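Local coordinates for protein QdtA (Thermoanaerobacterium thermosaccharolyticum, PDB 4ZU5) that is a small cupin-fold protein of the WxcM-like family, built largely of antiparallel beta-strands, that pairs with a second copy of itself and carries bound thymidine, at residues P22-G25 against K26-I29; R70-P74 against D75-I79; Y125-Y128 against I129-K133. All coordinates share one frame; numbering follows the deposited sequence.

Contact 1. Residues P22-G25 against K26-I29; sequences PIEG and KIDI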
loop_
_atom_site.group_PDB
_atom_site.type_symbol
_atom_site.label_atom_id
_atom_site.label_comp_id
_atom_site.label_asym_id
_atom_site.label_seq_id
_atom_site.Cartn_x
_atom_site.Cartn_y
_atom_site.Cartn_z
ATOM N N PRO A 22 7.247 0.825 7.174
ATOM C CA PRO A 22 7.915 0.754 5.881
ATOM C C PRO A 22 8.032 -0.712 5.449
ATOM O O PRO A 22 8.141 -1.591 6.312
ATOM C CB PRO A 22 9.318 1.302 6.200
ATOM C CG PRO A 22 9.577 0.797 7.604
ATOM C CD PRO A 22 8.216 0.744 8.289
ATOM N N ILE A 23 7.950 -0.942 4.148
ATOM C CA ILE A 23 8.103 -2.306 3.591
ATOM C C ILE A 23 8.943 -2.157 2.339
ATOM O O ILE A 23 8.472 -1.604 1.341
ATOM C CB ILE A 23 6.784 -2.977 3.235
ATOM C CG1 ILE A 23 5.812 -3.031 4.416
ATOM C CG2 ILE A 23 7.018 -4.411 2.748
ATOM C CD1 ILE A 23 4.447 -3.582 4.089
ATOM N N GLU A 24 10.165 -2.683 2.377
ATOM C CA GLU A 24 11.066 -2.681 1.224
ATOM C C GLU A 24 11.118 -4.079 0.578
ATOM O O GLU A 24 11.184 -5.050 1.300
ATOM C CB GLU A 24 12.472 -2.284 1.639
ATOM C CG GLU A 24 12.551 -0.862 2.198
ATOM C CD GLU A 24 13.958 -0.286 2.110
ATOM O OE1 GLU A 24 14.919 -1.059 2.304
ATOM O OE2 GLU A 24 14.100 0.905 1.741
ATOM N N GLY A 25 10.991 -4.147 -0.751
ATOM C CA GLY A 25 10.997 -5.404 -1.471
ATOM C C GLY A 25 12.288 -6.172 -1.255
ATOM O O GLY A 25 13.365 -5.568 -1.138
ATOM N N LYS A 26 12.129 -7.463 -0.973
ATOM C CA LYS A 26 13.226 -8.381 -0.752
ATOM C C LYS A 26 13.861 -8.264 0.628
ATOM O O LYS A 26 14.683 -9.123 1.024
ATOM C CB LYS A 26 14.279 -8.301 -1.855
ATOM C CG LYS A 26 13.779 -8.709 -3.227
ATOM C CD LYS A 26 14.920 -9.113 -4.160
ATOM C CE LYS A 26 15.883 -7.950 -4.377
ATOM N NZ LYS A 26 16.755 -8.123 -5.567
ATOM N N ILE A 27 13.484 -7.251 1.393
ATOM C CA ILE A 27 14.008 -7.041 2.748
ATOM C C ILE A 27 12.899 -7.362 3.738
ATOM O O ILE A 27 12.954 -8.398 4.373
ATOM C CB ILE A 27 14.571 -5.593 2.942
ATOM C CG1 ILE A 27 15.794 -5.410 1.989
ATOM C CG2 ILE A 27 14.918 -5.345 4.390
ATOM C CD1 ILE A 27 16.323 -3.988 1.815
ATOM N N ASP A 28 11.826 -6.575 3.787
ATOM C CA ASP A 28 10.789 -6.839 4.772
ATOM C C ASP A 28 9.843 -7.964 4.340
ATOM O O ASP A 28 9.110 -8.530 5.154
ATOM C CB ASP A 28 10.028 -5.540 5.025
ATOM C CG ASP A 28 10.926 -4.469 5.609
ATOM O OD1 ASP A 28 11.315 -3.542 4.856
ATOM O OD2 ASP A 28 11.341 -4.636 6.783
ATOM N N ILE A 29 9.816 -8.217 3.031
ATOM C CA ILE A 29 9.087 -9.302 2.411
ATOM C C ILE A 29 10.053 -9.955 1.431
ATOM O O ILE A 29 11.029 -9.339 0.967
ATOM C CB ILE A 29 7.848 -8.823 1.669
ATOM C CG1 ILE A 29 8.158 -7.727 0.640
ATOM C CG2 ILE A 29 6.827 -8.268 2.676
ATOM C CD1 ILE A 29 7.024 -7.366 -0.279
HETATM O O HOH W 1 9.190 -3.185 8.377
#

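Contact 2. Residues R70-P74 against D75-I79; sequences RLKIP and DEEKI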
loop_
_atom_site.group_PDB
_atom_site.type_symbol
_atom_site.label_atom_id
_atom_site.label_comp_id
_atom_site.label_asym_id
_atom_site.label_seq_id
_atom_site.Cartn_x
_atom_site.Cartn_y
_atom_site.Cartn_z
ATOM N N ARG A 70 -10.392 -15.862 5.013
ATOM C CA ARG A 70 -10.588 -17.318 5.064
ATOM C C ARG A 70 -9.606 -17.938 4.089
ATOM O O ARG A 70 -9.679 -17.696 2.898
ATOM C CB ARG A 70 -12.035 -17.683 4.700
ATOM C CG ARG A 70 -12.322 -19.166 4.471
ATOM C CD ARG A 70 -13.805 -19.459 4.121
ATOM N NE ARG A 70 -14.737 -18.956 5.131
ATOM C CZ ARG A 70 -15.541 -17.907 4.985
ATOM N NH1 ARG A 70 -15.581 -17.201 3.867
ATOM N NH2 ARG A 70 -16.276 -17.518 5.996
ATOM N N LEU A 71 -8.679 -18.734 4.618
ATOM C CA LEU A 71 -7.681 -19.416 3.849
ATOM C C LEU A 71 -8.031 -20.891 3.823
ATOM O O LEU A 71 -8.350 -21.489 4.856
ATOM C CB LEU A 71 -6.296 -19.284 4.491
ATOM C CG LEU A 71 -5.922 -17.836 4.799
ATOM C CD1 LEU A 71 -4.813 -17.765 5.841
ATOM C CD2 LEU A 71 -5.510 -17.196 3.506
ATOM N N LYS A 72 -7.892 -21.491 2.654
ATOM C CA LYS A 72 -8.073 -22.919 2.603
ATOM C C LYS A 72 -7.267 -23.648 1.557
ATOM O O LYS A 72 -6.959 -23.146 0.480
ATOM C CB LYS A 72 -9.570 -23.213 2.518
ATOM C CG LYS A 72 -10.093 -23.821 1.247
ATOM C CD LYS A 72 -11.556 -23.422 1.147
ATOM C CE LYS A 72 -12.492 -24.573 1.490
ATOM N NZ LYS A 72 -13.863 -24.058 1.226
ATOM N N ILE A 73 -6.891 -24.867 1.921
ATOM C CA ILE A 73 -6.306 -25.801 1.018
ATOM C C ILE A 73 -7.107 -27.079 1.295
ATOM O O ILE A 73 -7.892 -27.137 2.246
ATOM C CB ILE A 73 -4.803 -26.016 1.327
ATOM C CG1 ILE A 73 -4.561 -26.569 2.744
ATOM C CG2 ILE A 73 -4.078 -24.686 1.247
ATOM C CD1 ILE A 73 -3.096 -26.837 3.083
ATOM N N PRO A 74 -6.822 -28.127 0.543
ATOM C CA PRO A 74 -7.630 -29.320 0.758
ATOM C C PRO A 74 -7.543 -29.800 2.206
ATOM O O PRO A 74 -6.458 -29.853 2.800
ATOM C CB PRO A 74 -7.033 -30.313 -0.235
ATOM C CG PRO A 74 -6.553 -29.434 -1.341
ATOM C CD PRO A 74 -5.929 -28.277 -0.612
ATOM N N ASP A 75 -8.718 -30.026 2.789
ATOM C CA ASP A 75 -8.842 -30.610 4.113
ATOM C C ASP A 75 -8.490 -29.612 5.196
ATOM O O ASP A 75 -8.577 -29.945 6.359
ATOM C CB ASP A 75 -7.942 -31.849 4.253
ATOM C CG ASP A 75 -8.370 -33.012 3.338
ATOM O OD1 ASP A 75 -9.578 -33.119 3.035
ATOM O OD2 ASP A 75 -7.501 -33.827 2.934
ATOM N N GLU A 76 -8.098 -28.384 4.860
ATOM C CA GLU A 76 -7.742 -27.474 5.925
ATOM C C GLU A 76 -8.311 -26.093 5.705
ATOM O O GLU A 76 -8.314 -25.601 4.594
ATOM C CB GLU A 76 -6.225 -27.428 6.042
ATOM C CG GLU A 76 -5.719 -26.817 7.340
ATOM C CD GLU A 76 -6.057 -27.672 8.550
ATOM O OE1 GLU A 76 -6.821 -27.192 9.426
ATOM O OE2 GLU A 76 -5.584 -28.831 8.579
ATOM N N GLU A 77 -8.794 -25.459 6.766
ATOM C CA GLU A 77 -9.208 -24.089 6.638
ATOM C C GLU A 77 -8.910 -23.307 7.898
ATOM O O GLU A 77 -9.016 -23.845 8.993
ATOM C CB GLU A 77 -10.683 -24.040 6.296
ATOM C CG GLU A 77 -11.301 -22.682 6.534
ATOM C CD GLU A 77 -12.764 -22.636 6.139
ATOM O OE1 GLU A 77 -13.522 -22.004 6.901
ATOM O OE2 GLU A 77 -13.129 -23.245 5.111
ATOM N N LYS A 78 -8.522 -22.044 7.751
ATOM C CA LYS A 78 -8.313 -21.160 8.889
ATOM C C LYS A 78 -8.857 -19.825 8.547
ATOM O O LYS A 78 -8.791 -19.343 7.415
ATOM C CB LYS A 78 -6.844 -20.841 9.227
ATOM C CG LYS A 78 -5.895 -22.001 9.332
ATOM C CD LYS A 78 -6.195 -22.924 10.499
ATOM C CE LYS A 78 -5.504 -24.260 10.240
ATOM N NZ LYS A 78 -5.615 -25.179 11.397
ATOM N N ILE A 79 -9.244 -19.137 9.584
ATOM C CA ILE A 79 -9.659 -17.788 9.345
ATOM C C ILE A 79 -8.776 -16.876 10.188
ATOM O O ILE A 79 -8.557 -17.080 11.376
ATOM C CB ILE A 79 -11.206 -17.634 9.383
ATOM C CG1 ILE A 79 -11.634 -16.740 10.493
ATOM C CG2 ILE A 79 -11.997 -18.923 9.297
ATOM C CD1 ILE A 79 -11.667 -15.346 9.924
#

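Contact 3. Residues Y125-Y128 against I129-K133; sequences YDFY and IDEAK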
loop_
_atom_site.group_PDB
_atom_site.type_symbol
_atom_site.label_atom_id
_atom_site.label_comp_id
_atom_site.label_asym_id
_atom_site.label_seq_id
_atom_site.Cartn_x
_atom_site.Cartn_y
_atom_site.Cartn_z
ATOM N N TYR A 125 -13.258 -23.249 -8.665
ATOM C CA TYR A 125 -12.991 -23.959 -7.441
ATOM C C TYR A 125 -12.647 -25.412 -7.679
ATOM O O TYR A 125 -11.766 -25.940 -7.010
ATOM C CB TYR A 125 -14.151 -23.799 -6.477
ATOM C CG TYR A 125 -13.883 -24.413 -5.134
ATOM C CD1 TYR A 125 -13.019 -23.808 -4.226
ATOM C CD2 TYR A 125 -14.422 -25.641 -4.784
ATOM C CE1 TYR A 125 -12.740 -24.383 -2.996
ATOM C CE2 TYR A 125 -14.199 -26.201 -3.546
ATOM C CZ TYR A 125 -13.345 -25.602 -2.653
ATOM O OH TYR A 125 -13.041 -26.203 -1.458
ATOM N N ASP A 126 -13.279 -26.062 -8.654
ATOM C CA ASP A 126 -12.971 -27.492 -8.896
ATOM C C ASP A 126 -11.570 -27.692 -9.471
ATOM O O ASP A 126 -10.880 -28.636 -9.132
ATOM C CB ASP A 126 -13.983 -28.163 -9.832
ATOM C CG ASP A 126 -15.377 -28.244 -9.227
ATOM O OD1 ASP A 126 -15.535 -28.464 -8.012
ATOM O OD2 ASP A 126 -16.332 -28.051 -9.989
ATOM N N PHE A 127 -11.159 -26.777 -10.327
ATOM C CA PHE A 127 -9.813 -26.809 -10.868
ATOM C C PHE A 127 -8.811 -26.524 -9.753
ATOM O O PHE A 127 -7.793 -27.185 -9.666
ATOM C CB PHE A 127 -9.657 -25.786 -11.998
ATOM C CG PHE A 127 -8.284 -25.819 -12.649
ATOM C CD1 PHE A 127 -7.840 -26.972 -13.304
ATOM C CD2 PHE A 127 -7.406 -24.729 -12.558
ATOM C CE1 PHE A 127 -6.566 -27.035 -13.858
ATOM C CE2 PHE A 127 -6.147 -24.777 -13.145
ATOM C CZ PHE A 127 -5.725 -25.929 -13.801
ATOM N N TYR A 128 -9.096 -25.527 -8.921
ATOM C CA TYR A 128 -8.241 -25.232 -7.797
ATOM C C TYR A 128 -7.997 -26.526 -7.040
ATOM O O TYR A 128 -6.870 -26.951 -6.847
ATOM C CB TYR A 128 -8.830 -24.187 -6.839
ATOM C CG TYR A 128 -8.105 -24.192 -5.540
ATOM C CD1 TYR A 128 -6.808 -23.712 -5.460
ATOM C CD2 TYR A 128 -8.632 -24.808 -4.431
ATOM C CE1 TYR A 128 -6.072 -23.852 -4.310
ATOM C CE2 TYR A 128 -7.905 -24.936 -3.270
ATOM C CZ TYR A 128 -6.621 -24.430 -3.204
ATOM O OH TYR A 128 -5.923 -24.611 -2.034
ATOM N N ILE A 129 -9.079 -27.155 -6.593
ATOM C CA ILE A 129 -8.974 -28.341 -5.756
ATOM C C ILE A 129 -8.188 -29.453 -6.410
ATOM O O ILE A 129 -7.414 -30.115 -5.741
ATOM C CB ILE A 129 -10.377 -28.886 -5.372
ATOM C CG1 ILE A 129 -11.110 -27.884 -4.471
ATOM C CG2 ILE A 129 -10.277 -30.221 -4.643
ATOM C CD1 ILE A 129 -10.509 -27.739 -3.082
ATOM N N ASP A 130 -8.415 -29.688 -7.688
ATOM C CA ASP A 130 -7.654 -30.696 -8.387
ATOM C C ASP A 130 -6.179 -30.370 -8.303
ATOM O O ASP A 130 -5.405 -31.232 -7.937
ATOM C CB ASP A 130 -8.046 -30.778 -9.854
ATOM C CG ASP A 130 -9.311 -31.609 -10.057
ATOM O OD1 ASP A 130 -9.653 -32.454 -9.190
ATOM O OD2 ASP A 130 -9.958 -31.389 -11.095
ATOM N N GLU A 131 -5.800 -29.170 -8.736
ATOM C CA GLU A 131 -4.371 -28.767 -8.691
ATOM C C GLU A 131 -3.810 -28.846 -7.266
ATOM O O GLU A 131 -2.705 -29.316 -7.033
ATOM C CB GLU A 131 -4.181 -27.333 -9.200
ATOM C CG GLU A 131 -4.453 -27.091 -10.673
ATOM C CD GLU A 131 -3.811 -28.136 -11.569
ATOM O OE1 GLU A 131 -2.673 -27.865 -12.010
ATOM O OE2 GLU A 131 -4.419 -29.223 -11.790
ATOM N N ALA A 132 -4.563 -28.361 -6.292
ATOM C CA ALA A 132 -4.054 -28.332 -4.938
ATOM C C ALA A 132 -3.950 -29.713 -4.320
ATOM O O ALA A 132 -3.075 -29.970 -3.501
ATOM C CB ALA A 132 -4.934 -27.433 -4.080
ATOM N N LYS A 133 -4.847 -30.626 -4.664
ATOM C CA LYS A 133 -4.706 -31.993 -4.163
ATOM C C LYS A 133 -3.409 -32.633 -4.648
ATOM O O LYS A 133 -2.781 -33.365 -3.904
ATOM C CB LYS A 133 -5.914 -32.877 -4.534
ATOM C CG LYS A 133 -7.042 -32.826 -3.508
ATOM C CD LYS A 133 -8.367 -33.303 -4.078
ATOM C CE LYS A 133 -9.445 -33.559 -3.030
ATOM N NZ LYS A 133 -10.756 -33.789 -3.745
#

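Contact 1. Residues P22-G25 against K26-I29
The carbonyl oxygen of E24 accepts two backbone N-H groups from the turn that ends its strand. The amide N of D28 reaches E24 O at 3.0 Å in the plane of the carbonyl, whereas I27 N comes to E24 O at 3.2 Å from above that plane, 43° out of it. The side chain of D28 returns the grip: its OD1 takes the E24 amide at 2.9 Å (OD1 to N) through the anti lone pair, in a nearly straight bond of 167°. Aspartate suits the place, since its short arm spans from turn to strand. Its CG is anti to its carbonyl carbon (chi1 -63°), which swings OD1 to the E24 amide; CB, set by the backbone, lies against I23 CG2. A water donates to P22 O and, weakly, to D28 OD2. G25 and K26 form the corners of the turn, with torsions like those of type II, K26 having a positive phi. I23 CG2 meets I29 CG2 at 3.9 Å, the side chains crossing at about a right angle; both isoleucines pack on L111 of strand 107-112. E24 lies alongside I27, with OE1 near I27 CD1, while OE2 bonds to the amide of Y116 of the second subunit; a strand of that subunit pairs antiparallel with P22-E24. Backbone and aspartate thus fix the strand's end, and the E24 amide probably stabilises the D28 carboxylate.

Contact 2. Residues R70-P74 against D75-I79
R70 and E77 meet on one face of an antiparallel beta hairpin, the two strands joined by a type II turn from I73 to E76. The guanidinium NE of R70 approaches E77 OE1 at 3.7 Å, a long salt bridge at the edge of the guanidinium, with the carboxylate plane turned 64° from it. E77 gets there by an extended chain, CG anti to its backbone N (chi1 163°), its carboxyl group lying against the CG and CD methylenes of R70; E77 OE2 stays 4.0 Å from K72 NZ, beyond salt-bridge range. On the reverse face, I73 CG1 lies beside E76 CB, and the E76 chain bends away to a salt bridge, K78 NZ meeting E76 OE1 at 3.1 Å from above the carboxylate plane. The backbone sets these positions. L71 and K78 form a hydrogen-bonded pair, as do I73 and E76, while R70-I79 and K72-E77 are non-hydrogen-bonded pairs on the face of R70 and E77. At the turn's corners, the ring of P74 restricts phi to the value the first needs, and D75 tolerates the positive phi of the second better than most residues other than glycine and asparagine. Farther out, R70 NH1 has its stronger partner in E98 of strand 96-100, and L71 and I73 rest on L2. The turn is closed by the E76 amide N, 2.9 Å from I73 O and 38° out of that carbonyl's plane.

Contact 3. Residues Y125-Y128 against I129-K133
I129 lies against Y125 one helical turn back, the first of four residue pairs joined by the i to i+4 backbone bonds of this alpha helix. The amides of I129, D130, E131 and A132 donate in turn to the carbonyls of Y125, D126, F127 and Y128; the E131 N to F127 O bond is almost straight at 175°. Three of these pairs add a CH-pi contact. I129 CG1 sits over one face of the Y125 ring, 3.9 Å from its centroid, and CD1 continues to the phenol end, 3.6 Å from Y125 CZ. E131 CG covers a face of the F127 ring at 3.8 Å from the centroid; the bend at chi2 (-46°) folds the carboxylate back over the ring, where its plane lies 6° from the ring's. A132 CB stands over the Y128 ring, 3.6 Å from Y128 CZ, and an alanine methyl suits this buried spot beside P74. Dispersion contacts complete the set: I129 CD1 also touches Y128 CD2 at 3.7 Å, so the CG1-CD1 arm serves two tyrosines. Polar groups have partners outside the segments: Y128 OH bonds to L94 O and E131 OE2 forms a salt bridge with K134. The Y125 ring meets W96 edge-to-face. Each ring thus gives one face to a carbon four residues on, while Y128 OH ties the helix to the segment before strand 96-100.

Contacts 1, 2 and 3 follow one another along the chain. Contact 1 stands apart, on the opposite side of the chain's centre from the other two: its centre is 27 Å from that of contact 2 and 31 Å from that of contact 3. It ends strand 18-24, which pairs with the second subunit near bound thymidine. Contacts 2 and 3 are neighbours with centres 13 Å apart, where helix 125-136 lies against the end of strand 67-73 and the turn of its hairpin. There Y128 OH is 3.1 Å from K72 O, a probable hydrogen bond, and A132 CB packs on P74 CD. Contact 1 thus belongs to the dimer interface, whereas contacts 2 and 3 join the C-terminal helix to the hairpin within one chain.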